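Local coordinates for protein 24-sterol C-methyltransferase (Haloferax volcanii, PDB 6F5Z) that probably transfers a methyl group from S-adenosylmethionine to its substrate and forms a complex with the Trm112 methyltransferase activator, at residues B[5-10]-B[156-161]; B[112-117]-B[138-143]; B[180-185]-B[217-222]. One frame throughout, in Å; residues are numbered along the deposited sequence. Where two conformers were deposited one is given.

Contact 1. Residues B[5-10]-B[156-161]. With SAH (S-adenosyl-L-homocysteine), chain G.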
loop_
_atom_site.group_PDB
_atom_site.type_symbol
_atom_site.label_atom_id
_atom_site.label_comp_id
_atom_site.label_asym_id
_atom_site.label_seq_id
_atom_site.Cartn_x
_atom_site.Cartn_y
_atom_site.Cartn_z
ATOM N N ASP B 5 27.661 -14.081 -14.417
ATOM C CA ASP B 5 28.130 -15.452 -14.156
ATOM C C ASP B 5 27.051 -16.263 -13.421
ATOM O O ASP B 5 26.733 -17.382 -13.839
ATOM C CB ASP B 5 29.430 -15.462 -13.333
ATOM C CG ASP B 5 30.705 -15.171 -14.111
ATOM O OD1 ASP B 5 30.763 -15.517 -15.315
ATOM O OD2 ASP B 5 31.658 -14.624 -13.506
ATOM N N GLU B 6 26.484 -15.685 -12.342
ATOM C CA GLU B 6 25.463 -16.305 -11.498
ATOM C C GLU B 6 24.135 -16.511 -12.222
ATOM O O GLU B 6 23.484 -17.533 -11.988
ATOM C CB GLU B 6 25.231 -15.452 -10.237
ATOM C CG GLU B 6 24.255 -16.032 -9.216
ATOM C CD GLU B 6 24.779 -17.127 -8.303
ATOM O OE1 GLU B 6 25.980 -17.100 -7.949
ATOM O OE2 GLU B 6 23.966 -17.986 -7.896
ATOM N N PHE B 7 23.697 -15.531 -13.051
ATOM C CA PHE B 7 22.371 -15.652 -13.642
ATOM C C PHE B 7 22.293 -16.077 -15.117
ATOM O O PHE B 7 21.182 -16.257 -15.614
ATOM C CB PHE B 7 21.591 -14.343 -13.420
ATOM C CG PHE B 7 21.290 -14.172 -11.951
ATOM C CD1 PHE B 7 20.207 -14.821 -11.368
ATOM C CD2 PHE B 7 22.112 -13.398 -11.144
ATOM C CE1 PHE B 7 19.961 -14.704 -9.989
ATOM C CE2 PHE B 7 21.843 -13.254 -9.776
ATOM C CZ PHE B 7 20.767 -13.898 -9.218
ATOM N N ASP B 8 23.416 -16.307 -15.813
ATOM C CA ASP B 8 23.305 -16.739 -17.222
ATOM C C ASP B 8 22.681 -18.133 -17.352
ATOM O O ASP B 8 21.872 -18.351 -18.264
ATOM C CB ASP B 8 24.636 -16.615 -17.974
ATOM C CG ASP B 8 25.032 -15.184 -18.362
ATOM O OD1 ASP B 8 24.207 -14.239 -18.143
ATOM O OD2 ASP B 8 26.170 -14.995 -18.861
ATOM N N ALA B 9 22.931 -19.042 -16.370
ATOM C CA ALA B 9 22.310 -20.372 -16.378
ATOM C C ALA B 9 20.802 -20.252 -16.116
ATOM O O ALA B 9 20.011 -21.080 -16.579
ATOM C CB ALA B 9 22.959 -21.260 -15.327
ATOM N N TRP B 10 20.391 -19.168 -15.429
ATOM C CA TRP B 10 18.974 -18.933 -15.178
ATOM C C TRP B 10 18.269 -18.382 -16.421
ATOM O O TRP B 10 17.028 -18.371 -16.461
ATOM C CB TRP B 10 18.787 -18.015 -13.977
ATOM C CG TRP B 10 19.040 -18.701 -12.673
ATOM C CD1 TRP B 10 20.126 -18.548 -11.866
ATOM C CD2 TRP B 10 18.199 -19.680 -12.044
ATOM N NE1 TRP B 10 19.994 -19.336 -10.742
ATOM C CE2 TRP B 10 18.817 -20.041 -10.826
ATOM C CE3 TRP B 10 16.959 -20.258 -12.373
ATOM C CZ2 TRP B 10 18.255 -20.982 -9.951
ATOM C CZ3 TRP B 10 16.395 -21.178 -11.500
ATOM C CH2 TRP B 10 17.043 -21.534 -10.309
ATOM N N ILE B 156 24.443 -19.958 -3.682
ATOM C CA ILE B 156 24.564 -18.710 -4.424
ATOM C C ILE B 156 25.910 -18.069 -4.122
ATOM O O ILE B 156 26.245 -17.884 -2.952
ATOM C CB ILE B 156 23.331 -17.781 -4.120
ATOM C CG1 ILE B 156 22.021 -18.412 -4.704
ATOM C CG2 ILE B 156 23.562 -16.344 -4.647
ATOM C CD1 ILE B 156 20.699 -17.886 -4.184
ATOM N N SER B 157 26.685 -17.747 -5.180
ATOM C CA SER B 157 28.040 -17.172 -5.042
ATOM C C SER B 157 28.059 -15.678 -4.735
ATOM O O SER B 157 29.096 -15.162 -4.317
ATOM C CB SER B 157 28.904 -17.484 -6.265
ATOM O OG SER B 157 29.028 -18.890 -6.420
ATOM N N ILE B 158 26.927 -14.983 -4.930
ATOM C CA ILE B 158 26.793 -13.544 -4.623
ATOM C C ILE B 158 26.411 -13.421 -3.135
ATOM O O ILE B 158 25.587 -14.199 -2.640
ATOM C CB ILE B 158 25.681 -12.932 -5.530
ATOM C CG1 ILE B 158 26.120 -12.923 -6.999
ATOM C CG2 ILE B 158 25.220 -11.512 -5.050
ATOM C CD1 ILE B 158 24.982 -12.556 -7.975
ATOM N N ASP B 159 26.969 -12.428 -2.448
ATOM C CA ASP B 159 26.649 -12.139 -1.054
ATOM C C ASP B 159 25.270 -11.474 -1.044
ATOM O O ASP B 159 25.096 -10.361 -1.569
ATOM C CB ASP B 159 27.682 -11.186 -0.444
ATOM C CG ASP B 159 29.097 -11.736 -0.403
ATOM O OD1 ASP B 159 29.277 -12.886 0.064
ATOM O OD2 ASP B 159 30.034 -10.996 -0.795
ATOM N N MET B 160 24.307 -12.174 -0.463
ATOM C CA MET B 160 22.906 -11.756 -0.368
ATOM C C MET B 160 22.632 -10.960 0.931
ATOM O O MET B 160 23.255 -11.239 1.969
ATOM C CB MET B 160 22.021 -13.013 -0.412
ATOM C CG MET B 160 22.251 -13.859 -1.671
ATOM S SD MET B 160 21.613 -15.547 -1.484
ATOM C CE MET B 160 19.851 -15.236 -1.625
ATOM N N THR B 161 21.658 -10.034 0.898
ATOM C CA THR B 161 21.270 -9.274 2.070
ATOM C C THR B 161 20.004 -9.915 2.631
ATOM O O THR B 161 18.994 -10.035 1.930
ATOM C CB THR B 161 21.101 -7.799 1.704
ATOM O OG1 THR B 161 22.408 -7.274 1.442
ATOM C CG2 THR B 161 20.463 -6.980 2.843
HETATM N N SAH G . 12.213 -10.471 -11.427
HETATM C CA SAH G . 12.385 -11.783 -12.109
HETATM C CB SAH G . 13.845 -12.378 -12.010
HETATM C CG SAH G . 14.261 -12.707 -10.580
HETATM S SD SAH G . 15.950 -13.415 -10.547
HETATM C C SAH G . 11.378 -12.842 -11.589
HETATM O O SAH G . 10.548 -12.404 -10.683
HETATM O OXT SAH G . 11.366 -13.976 -12.011
HETATM C "C5'" SAH G . 16.993 -11.980 -10.195
HETATM C "C4'" SAH G . 17.270 -11.116 -11.411
HETATM O "O4'" SAH G . 18.013 -9.951 -10.966
HETATM C "C3'" SAH G . 18.159 -11.844 -12.427
HETATM O "O3'" SAH G . 17.643 -11.771 -13.756
HETATM C "C2'" SAH G . 19.540 -11.217 -12.210
HETATM O "O2'" SAH G . 20.393 -11.208 -13.353
HETATM C "C1'" SAH G . 19.186 -9.804 -11.749
HETATM N N9 SAH G . 20.202 -9.164 -10.911
HETATM C C8 SAH G . 20.742 -9.651 -9.745
HETATM N N7 SAH G . 21.601 -8.842 -9.174
HETATM C C5 SAH G . 21.627 -7.742 -10.018
HETATM C C6 SAH G . 22.347 -6.526 -9.977
HETATM N N6 SAH G . 23.242 -6.216 -9.029
HETATM N N1 SAH G . 22.145 -5.639 -10.984
HETATM C C2 SAH G . 21.300 -5.965 -11.972
HETATM N N3 SAH G . 20.569 -7.073 -12.118
HETATM C C4 SAH G . 20.772 -7.930 -11.095
#

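Contact 2. Residues B[112-117]-B[138-143]. With SAH (S-adenosyl-L-homocysteine), chain G.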
loop_
_atom_site.group_PDB
_atom_site.type_symbol
_atom_site.label_atom_id
_atom_site.label_comp_id
_atom_site.label_asym_id
_atom_site.label_seq_id
_atom_site.Cartn_x
_atom_site.Cartn_y
_atom_site.Cartn_z
ATOM N N ALA B 112 14.974 -9.933 -6.538
ATOM C CA ALA B 112 16.251 -9.428 -7.057
ATOM C C ALA B 112 16.934 -8.501 -6.097
ATOM O O ALA B 112 18.148 -8.386 -6.104
ATOM C CB ALA B 112 16.026 -8.675 -8.371
ATOM N N PHE B 113 16.150 -7.754 -5.306
ATOM C CA PHE B 113 16.740 -6.683 -4.514
ATOM C C PHE B 113 17.858 -7.124 -3.584
ATOM O O PHE B 113 18.836 -6.387 -3.432
ATOM C CB PHE B 113 15.661 -5.923 -3.731
ATOM C CG PHE B 113 16.195 -4.869 -2.796
ATOM C CD1 PHE B 113 16.548 -3.616 -3.271
ATOM C CD2 PHE B 113 16.414 -5.160 -1.450
ATOM C CE1 PHE B 113 17.069 -2.651 -2.393
ATOM C CE2 PHE B 113 16.962 -4.205 -0.582
ATOM C CZ PHE B 113 17.269 -2.964 -1.058
ATOM N N TYR B 114 17.698 -8.299 -3.004
ATOM C CA TYR B 114 18.632 -8.783 -2.001
ATOM C C TYR B 114 19.956 -9.238 -2.618
ATOM O O TYR B 114 20.857 -9.604 -1.857
ATOM C CB TYR B 114 17.978 -9.839 -1.140
ATOM C CG TYR B 114 17.308 -10.939 -1.930
ATOM C CD1 TYR B 114 18.041 -12.016 -2.417
ATOM C CD2 TYR B 114 15.928 -10.947 -2.129
ATOM C CE1 TYR B 114 17.432 -13.066 -3.093
ATOM C CE2 TYR B 114 15.305 -11.980 -2.832
ATOM C CZ TYR B 114 16.055 -13.053 -3.296
ATOM O OH TYR B 114 15.451 -14.125 -3.925
ATOM N N TYR B 115 20.112 -9.174 -3.951
ATOM C CA TYR B 115 21.420 -9.458 -4.547
ATOM C C TYR B 115 22.210 -8.145 -4.704
ATOM O O TYR B 115 23.387 -8.186 -5.103
ATOM C CB TYR B 115 21.251 -10.095 -5.942
ATOM C CG TYR B 115 20.566 -11.439 -5.935
ATOM C CD1 TYR B 115 21.207 -12.571 -5.428
ATOM C CD2 TYR B 115 19.297 -11.599 -6.481
ATOM C CE1 TYR B 115 20.592 -13.822 -5.459
ATOM C CE2 TYR B 115 18.651 -12.831 -6.461
ATOM C CZ TYR B 115 19.304 -13.943 -5.959
ATOM O OH TYR B 115 18.684 -15.176 -5.983
ATOM N N ALA B 116 21.591 -6.967 -4.441
ATOM C CA ALA B 116 22.311 -5.690 -4.597
ATOM C C ALA B 116 23.578 -5.711 -3.752
ATOM O O ALA B 116 23.520 -6.166 -2.609
ATOM C CB ALA B 116 21.442 -4.518 -4.170
ATOM N N ALA B 117 24.692 -5.187 -4.298
ATOM C CA ALA B 117 25.971 -5.126 -3.561
ATOM C C ALA B 117 25.886 -4.168 -2.380
ATOM O O ALA B 117 26.506 -4.407 -1.337
ATOM C CB ALA B 117 27.103 -4.706 -4.509
ATOM N N CYS B 138 8.764 -3.575 -3.638
ATOM C CA CYS B 138 9.888 -4.451 -3.426
ATOM C C CYS B 138 9.369 -5.793 -2.907
ATOM O O CYS B 138 8.941 -5.873 -1.747
ATOM C CB CYS B 138 10.805 -3.792 -2.394
ATOM S SG CYS B 138 12.294 -4.748 -2.033
ATOM N N ALA B 139 9.424 -6.839 -3.775
ATOM C CA ALA B 139 8.881 -8.134 -3.381
ATOM C C ALA B 139 10.041 -9.115 -3.298
ATOM O O ALA B 139 10.855 -9.189 -4.246
ATOM C CB ALA B 139 7.867 -8.608 -4.401
ATOM N N VAL B 140 10.135 -9.849 -2.175
ATOM C CA VAL B 140 11.264 -10.732 -1.966
ATOM C C VAL B 140 10.821 -12.008 -1.285
ATOM O O VAL B 140 9.969 -11.964 -0.386
ATOM C CB VAL B 140 12.409 -10.080 -1.142
ATOM C CG1 VAL B 140 13.027 -8.877 -1.868
ATOM C CG2 VAL B 140 11.941 -9.676 0.254
ATOM N N ASN B 141 11.498 -13.130 -1.627
ATOM C CA ASN B 141 11.271 -14.401 -0.948
ATOM C C ASN B 141 12.401 -14.751 0.012
ATOM O O ASN B 141 12.226 -15.668 0.808
ATOM C CB ASN B 141 11.050 -15.556 -1.957
ATOM C CG ASN B 141 9.759 -15.388 -2.711
ATOM O OD1 ASN B 141 8.887 -14.662 -2.272
ATOM N ND2 ASN B 141 9.609 -16.013 -3.867
ATOM N N TYR B 142 13.529 -14.028 -0.054
ATOM C CA TYR B 142 14.678 -14.255 0.816
ATOM C C TYR B 142 14.629 -13.136 1.864
ATOM O O TYR B 142 14.886 -11.973 1.526
ATOM C CB TYR B 142 15.970 -14.186 0.000
ATOM C CG TYR B 142 17.224 -14.364 0.828
ATOM C CD1 TYR B 142 17.586 -15.620 1.324
ATOM C CD2 TYR B 142 18.053 -13.290 1.098
ATOM C CE1 TYR B 142 18.765 -15.799 2.053
ATOM C CE2 TYR B 142 19.251 -13.459 1.796
ATOM C CZ TYR B 142 19.591 -14.711 2.283
ATOM O OH TYR B 142 20.775 -14.873 2.971
ATOM N N TYR B 143 14.262 -13.476 3.115
ATOM C CA TYR B 143 14.131 -12.504 4.178
ATOM C C TYR B 143 14.175 -13.242 5.504
ATOM O O TYR B 143 13.979 -14.469 5.531
ATOM C CB TYR B 143 12.890 -11.601 3.986
ATOM C CG TYR B 143 11.576 -12.342 3.941
ATOM C CD1 TYR B 143 11.066 -12.824 2.736
ATOM C CD2 TYR B 143 10.837 -12.549 5.100
ATOM C CE1 TYR B 143 9.861 -13.519 2.688
ATOM C CE2 TYR B 143 9.620 -13.240 5.066
ATOM C CZ TYR B 143 9.137 -13.714 3.848
ATOM O OH TYR B 143 7.942 -14.410 3.787
HETATM N N SAH G . 12.213 -10.471 -11.427
HETATM C CA SAH G . 12.385 -11.783 -12.109
HETATM C CB SAH G . 13.845 -12.378 -12.010
HETATM C CG SAH G . 14.261 -12.707 -10.580
HETATM S SD SAH G . 15.950 -13.415 -10.547
HETATM C C SAH G . 11.378 -12.842 -11.589
HETATM O O SAH G . 10.548 -12.404 -10.683
HETATM O OXT SAH G . 11.366 -13.976 -12.011
HETATM C "C5'" SAH G . 16.993 -11.980 -10.195
HETATM C "C4'" SAH G . 17.270 -11.116 -11.411
HETATM O "O4'" SAH G . 18.013 -9.951 -10.966
HETATM C "C3'" SAH G . 18.159 -11.844 -12.427
HETATM O "O3'" SAH G . 17.643 -11.771 -13.756
HETATM C "C2'" SAH G . 19.540 -11.217 -12.210
HETATM O "O2'" SAH G . 20.393 -11.208 -13.353
HETATM C "C1'" SAH G . 19.186 -9.804 -11.749
HETATM N N9 SAH G . 20.202 -9.164 -10.911
HETATM C C8 SAH G . 20.742 -9.651 -9.745
HETATM N N7 SAH G . 21.601 -8.842 -9.174
HETATM C C5 SAH G . 21.627 -7.742 -10.018
HETATM C C6 SAH G . 22.347 -6.526 -9.977
HETATM N N6 SAH G . 23.242 -6.216 -9.029
HETATM N N1 SAH G . 22.145 -5.639 -10.984
HETATM C C2 SAH G . 21.300 -5.965 -11.972
HETATM N N3 SAH G . 20.569 -7.073 -12.118
HETATM C C4 SAH G . 20.772 -7.930 -11.095
HETATM O O HOH W 1 13.257 -7.733 -5.451
#

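Contact 3. Residues B[180-185]-B[217-222]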
loop_
_atom_site.group_PDB
_atom_site.type_symbol
_atom_site.label_atom_id
_atom_site.label_comp_id
_atom_site.label_asym_id
_atom_site.label_seq_id
_atom_site.Cartn_x
_atom_site.Cartn_y
_atom_site.Cartn_z
ATOM N N ALA B 180 4.509 2.753 2.893
ATOM C CA ALA B 180 3.044 2.836 2.778
ATOM C C ALA B 180 2.312 1.559 3.119
ATOM O O ALA B 180 1.121 1.609 3.448
ATOM C CB ALA B 180 2.655 3.264 1.368
ATOM N N GLU B 181 3.004 0.419 2.986
ATOM C CA GLU B 181 2.377 -0.863 3.162
ATOM C C GLU B 181 3.466 -1.887 3.315
ATOM O O GLU B 181 4.542 -1.743 2.715
ATOM C CB GLU B 181 1.583 -1.185 1.866
ATOM C CG GLU B 181 0.664 -2.369 2.002
ATOM C CD GLU B 181 1.048 -3.593 1.197
ATOM O OE1 GLU B 181 1.820 -4.429 1.715
ATOM O OE2 GLU B 181 0.533 -3.747 0.069
ATOM N N GLN B 182 3.190 -2.919 4.090
ATOM C CA GLN B 182 4.116 -4.050 4.132
ATOM C C GLN B 182 3.284 -5.293 4.408
ATOM O O GLN B 182 2.445 -5.263 5.310
ATOM C CB GLN B 182 5.229 -3.857 5.137
ATOM C CG GLN B 182 6.239 -5.016 5.006
ATOM C CD GLN B 182 7.387 -4.877 5.968
ATOM O OE1 GLN B 182 7.130 -4.870 7.188
ATOM N NE2 GLN B 182 8.632 -4.754 5.465
ATOM N N ASP B 183 3.477 -6.335 3.605
ATOM C CA ASP B 183 2.604 -7.493 3.752
ATOM C C ASP B 183 3.281 -8.779 3.331
ATOM O O ASP B 183 4.335 -8.777 2.703
ATOM C CB ASP B 183 1.394 -7.266 2.803
ATOM C CG ASP B 183 0.100 -8.015 3.113
ATOM O OD1 ASP B 183 0.004 -8.619 4.217
ATOM O OD2 ASP B 183 -0.866 -7.891 2.304
ATOM N N SER B 184 2.635 -9.900 3.685
ATOM C CA SER B 184 3.007 -11.236 3.226
ATOM C C SER B 184 1.949 -11.651 2.186
ATOM O O SER B 184 0.751 -11.503 2.443
ATOM C CB SER B 184 2.928 -12.214 4.394
ATOM O OG SER B 184 3.901 -11.884 5.372
ATOM N N ILE B 185 2.386 -12.124 1.030
ATOM C CA ILE B 185 1.486 -12.591 -0.021
ATOM C C ILE B 185 1.696 -14.096 -0.150
ATOM O O ILE B 185 2.793 -14.550 -0.520
ATOM C CB ILE B 185 1.807 -11.870 -1.351
ATOM C CG1 ILE B 185 1.594 -10.327 -1.147
ATOM C CG2 ILE B 185 0.857 -12.381 -2.460
ATOM C CD1 ILE B 185 1.929 -9.518 -2.403
ATOM N N GLY B 217 5.046 -16.884 2.643
ATOM C CA GLY B 217 4.918 -16.364 1.280
ATOM C C GLY B 217 5.985 -15.329 0.925
ATOM O O GLY B 217 7.123 -15.374 1.419
ATOM N N THR B 218 5.613 -14.405 0.040
ATOM C CA THR B 218 6.488 -13.347 -0.453
ATOM C C THR B 218 6.303 -12.099 0.395
ATOM O O THR B 218 5.173 -11.676 0.636
ATOM C CB THR B 218 6.094 -13.018 -1.911
ATOM O OG1 THR B 218 6.367 -14.182 -2.718
ATOM C CG2 THR B 218 6.882 -11.867 -2.509
ATOM N N LEU B 219 7.423 -11.488 0.814
ATOM C CA LEU B 219 7.316 -10.229 1.548
ATOM C C LEU B 219 7.224 -9.087 0.528
ATOM O O LEU B 219 8.033 -9.009 -0.400
ATOM C CB LEU B 219 8.599 -10.045 2.399
ATOM C CG LEU B 219 8.833 -8.613 2.964
ATOM C CD1 LEU B 219 7.762 -8.247 3.964
ATOM C CD2 LEU B 219 10.173 -8.560 3.716
ATOM N N LEU B 220 6.254 -8.175 0.712
ATOM C CA LEU B 220 6.157 -7.003 -0.125
ATOM C C LEU B 220 6.279 -5.785 0.755
ATOM O O LEU B 220 5.532 -5.673 1.733
ATOM C CB LEU B 220 4.802 -6.937 -0.859
ATOM C CG LEU B 220 4.497 -5.609 -1.592
ATOM C CD1 LEU B 220 5.456 -5.418 -2.808
ATOM C CD2 LEU B 220 3.019 -5.595 -2.072
ATOM N N THR B 221 7.201 -4.846 0.376
ATOM C CA THR B 221 7.271 -3.564 1.098
ATOM C C THR B 221 7.092 -2.486 0.042
ATOM O O THR B 221 7.705 -2.553 -1.022
ATOM C CB THR B 221 8.633 -3.392 1.800
ATOM O OG1 THR B 221 8.944 -4.583 2.556
ATOM C CG2 THR B 221 8.652 -2.177 2.766
ATOM N N VAL B 222 6.229 -1.496 0.326
ATOM C CA VAL B 222 5.925 -0.411 -0.623
ATOM C C VAL B 222 6.426 0.909 -0.054
ATOM O O VAL B 222 6.075 1.234 1.090
ATOM C CB VAL B 222 4.412 -0.325 -0.863
ATOM C CG1 VAL B 222 4.038 0.850 -1.781
ATOM C CG2 VAL B 222 3.903 -1.644 -1.472
#

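Contact 1. Residues B[5-10]-B[156-161]
Glu6 and Phe7, neighbours on helix 3-11, present two very different side chains to the loop 156-161. Glu6 holds CG anti to its backbone N (chi1 -176°) and bends at chi2, so that its chain crosses Ile158 obliquely and delivers the carboxylate to the backbone of Ile156 and Ser157. There Ser157 N donates to Glu6 OE1 across 2.9 Å; the bond is somewhat bent, 146° at the hydrogen, and meets the oxygen from above the carboxylate plane. The second oxygen, Glu6 OE2, lies 3.6 Å from Ile156 CA. Between the two helix residues Ile158 CD1 touches both, 3.7 Å from Glu6 CB and likewise 3.7 Å from Phe7 CE2, its side chain running at about a right angle to that of Phe7. The Phe7 ring is sandwiched: SAH C2' sits 3.4 Å above the plane of one face, and Glu6 CG covers the opposite one, both offset toward the rim. An alanine in place of Glu6 would probably loosen the loop from the helix, losing the bond to Ser157 N and the aliphatic cover on the far face of Phe7. Tyr115 meets the Phe7 ring edge-to-face nearby. With Phe7 laid on the ribose, helix 3-11, backed by this loop through Ile158, forms part of the wall of the cofactor pocket of a Rossmann-like methyltransferase.

Contact 2. Residues B[112-117]-B[138-143]
The tight end of this contact is the ring of Tyr114, with Tyr142 over one face and Val140 at its edge. Its chi1 of 51° places CG in the crowded position between backbone N and carbonyl carbon. Over the ring centre stands Tyr142 CB, 3.5 Å from the Tyr114 centroid and 11° off the normal, a well-formed CH-pi contact. Val140 CG1 approaches the same ring in its plane, at the edge, 3.6 Å from Tyr114 CD2. The two tyrosine rings meet obliquely, their planes at 45°, with Tyr142 CD2 reaching Tyr114 CD1. Tyr114 OH is hydrogen-bonded to Glu111, whose carboxylate oxygen OE1 also takes the N-H of Asn141.

Packing is looser around Phe113. Cys138 SG lies 4.5 Å from the Phe113 centroid, an oblique sulfur-aromatic contact, and Val140 CG1 is 4.4 Å from Phe113 CB. Here a water links the backbones, accepting from Phe113 N (2.9 Å) and donating to Ala139 O. On the same segment as Phe113, Ala112 and Tyr115 line the SAH pocket. Helix 119-129 packs on Phe113, helix 165-174 on Cys138 and Val140, and strand 218-224 runs beside strand 134-140, bonded to it through Cys138 and Val140.

Contact 3. Residues B[180-185]-B[217-222]
Five consecutive pairs, from Glu181 with Val222 to Ile185 with Thr218, zip strands 178-185 and 218-224 together in antiparallel register. The straightest backbone bond runs from Leu220 N to Asp183 O, 2.8 Å long with 173° at the hydrogen and nearly along the C=O axis. Gln182 and Thr221 form a non-hydrogen-bonded pair, and here a side chain makes the link. From Gln182 CB, which faces Leu220 O, the chain runs out fully extended, anti at chi1 and chi2. Gln182 CG passes 3.4 Å from Leu220 O and 3.7 Å from Leu219 CD1, while CD rests near that same methyl. At the tip, Gln182 NE2 gives a straight bond (173°) to Thr221 OG1 at 2.9 Å, the hydroxyl oxygen lying in the amide plane. Beyond the strands NE2 also serves His165 O, and Gln182 OE1 takes Arg169, so the amide is fixed at both ends. Strand 218-224, antiparallel to both its neighbours in a sheet of order 3-2-1-4-5-7-6, is the reversed strand characteristic of the class I methyltransferase fold. On the other face Ile185 CD1 packs 4.1 Å from Leu220 CD2, and Glu181 and Asp183 share a salt-bridge partner in Arg33. Gly217, of positive phi, follows helix 206-216; a CB there would lie 2.1 Å from Ile185 O. Outermost in this chain, strand 178-185 is met by the second subunit, whose Tyr137 OH is hydrogen-bonded to Ala180 O.

How the contacts relate
From the N terminus, helix 3-11 is joined by the loop 156-161 from 146 residues further along, so contact 1 closes the longest loop. Contact 2 falls wholly within that span, joining the turn after strand 104-110 to the end of strand 134-140. Contact 3 follows in series, pairing the last two strands. Contacts 1 and 2 touch each other, with Thr161 N probably bonded to Tyr114 O, and both reach SAH. Contacts 2 and 3 meet where strand 134-140 adjoins strand 218-224, through Asn141 with Thr218 and Tyr143 with Gly217. Contacts 1 and 3 do not touch; their centres are about 24 Å apart, on opposite sides of the chain's centre.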